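Local coordinates for diguanylate cyclase (Xanthomonas campestris pv. campestris, PDB 5H5O) that binds cyclic GMP through its cyclic nucleotide-binding domain and probably makes cyclic di-GMP from GTP, in a signalling pathway that regulates bacterial phytopathogenesis, at the interface of chains A and B. Sequence-based numbering; all coordinates share one arbitrary frame. Chains: chain A/B, Diguanylate cyclase.

The interface of chains A and B. Residues chain A 106-107, 110, 113; chain B 106-107, 110, 113.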
loop_
_atom_site.group_PDB
_atom_site.type_symbol
_atom_site.label_atom_id
_atom_site.label_comp_id
_atom_site.label_asym_id
_atom_site.label_seq_id
_atom_site.Cartn_x
_atom_site.Cartn_y
_atom_site.Cartn_z
ATOM N N PRO A 106 13.292 -6.345 7.774
ATOM C CA PRO A 106 12.538 -6.115 6.548
ATOM C C PRO A 106 11.321 -7.003 6.457
ATOM O O PRO A 106 10.306 -6.560 5.910
ATOM C CB PRO A 106 13.540 -6.463 5.439
ATOM C CG PRO A 106 14.576 -7.326 6.098
ATOM C CD PRO A 106 14.656 -6.853 7.510
ATOM N N SER A 107 11.412 -8.221 6.982
ATOM C CA SER A 107 10.304 -9.162 6.878
ATOM C C SER A 107 9.091 -8.666 7.676
ATOM O O SER A 107 7.949 -8.738 7.205
ATOM C CB SER A 107 10.737 -10.561 7.335
ATOM O OG SER A 107 9.685 -11.505 7.173
ATOM N N ALA A 110 7.558 -5.760 5.754
ATOM C CA ALA A 110 6.852 -6.152 4.532
ATOM C C ALA A 110 5.457 -6.637 4.874
ATOM O O ALA A 110 4.479 -6.314 4.196
ATOM C CB ALA A 110 7.631 -7.236 3.766
ATOM N N LEU A 113 3.468 -3.643 5.704
ATOM C CA LEU A 113 3.123 -2.833 4.532
ATOM C C LEU A 113 2.012 -3.490 3.717
ATOM O O LEU A 113 1.143 -2.834 3.129
ATOM C CB LEU A 113 4.359 -2.628 3.652
ATOM C CG LEU A 113 5.417 -1.687 4.222
ATOM C CD1 LEU A 113 6.684 -1.683 3.349
ATOM C CD2 LEU A 113 4.861 -0.273 4.373
ATOM N N PRO B 106 12.915 -10.447 1.800
ATOM C CA PRO B 106 11.927 -9.516 2.341
ATOM C C PRO B 106 12.297 -8.064 2.130
ATOM O O PRO B 106 11.397 -7.239 1.956
ATOM C CB PRO B 106 11.881 -9.867 3.833
ATOM C CG PRO B 106 13.148 -10.632 4.101
ATOM C CD PRO B 106 13.466 -11.344 2.833
ATOM N N SER B 107 13.587 -7.753 2.114
ATOM C CA SER B 107 14.006 -6.367 1.963
ATOM C C SER B 107 13.601 -5.787 0.606
ATOM O O SER B 107 13.106 -4.657 0.512
ATOM C CB SER B 107 15.512 -6.242 2.178
ATOM O OG SER B 107 15.924 -4.894 2.087
ATOM N N ALA B 110 9.828 -5.293 0.493
ATOM C CA ALA B 110 9.383 -4.153 1.296
ATOM C C ALA B 110 9.536 -2.864 0.498
ATOM O O ALA B 110 8.663 -1.993 0.498
ATOM C CB ALA B 110 10.191 -4.084 2.610
ATOM N N LEU B 113 6.808 -2.890 -2.104
ATOM C CA LEU B 113 5.492 -2.584 -1.516
ATOM C C LEU B 113 5.368 -1.092 -1.236
ATOM O O LEU B 113 4.323 -0.464 -1.440
ATOM C CB LEU B 113 5.286 -3.390 -0.219
ATOM C CG LEU B 113 5.093 -4.905 -0.405
ATOM C CD1 LEU B 113 4.969 -5.629 0.948
ATOM C CD2 LEU B 113 3.876 -5.224 -1.303
#
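The carbonyl oxygen A:Pro106 O is held by A:Ala110 N, 2.9 Å away and one turn on in its own helix; among the residues of this patch that is its close polar partner. From the partner chain, the methyl B:Ala110 CB comes to 4.1 Å of it, and in this patch no polar atom pairs with a polar atom of the other chain. Shape and apolar contact therefore do the work.

At the helix starts the two prolines lie side by side and point the same way, each touching the other chain's first turn through its CB atom. A:Pro106 CB sits 3.5 Å from B:Ser107 CA, close to the backbone nitrogen of that serine as well, and the two-fold twin brings B:Pro106 CB to A:Ser107 CA at the same 3.5 Å. The ring tips also meet, A:Pro106 CG to B:Pro106 CG at 4.1 Å. Both serines keep OG anti to their own backbone N (chi1 -177° in A:Ser107), so it is CA and CB that face the prolines.

Further along, A:Leu113 and B:Leu113 cross obliquely, their CB atoms 4.1 Å apart. CG stands anti to the carbonyl carbon (chi1 -72° in A:Leu113) and the chain then runs extended, carrying a methyl tip along the opposite helix. That tip, B:Leu113 CD1, rests 3.4 Å from A:Ala110 O; the twin methyl does the same at B:Ala110 O. The small alanine side chains probably let the backbones come this near.

Residues 106, 107, 110 and 113 form one stripe on helix 106-121 of chain A and 106-120 of chain B, the last helix of the modelled chain. Paired two-fold, these helices suggest a dimer seam, though the crystal alone does not prove it. The same helix carries A:Arg119, one of the residues that bind cyclic GMP, so binding and pairing could be coupled.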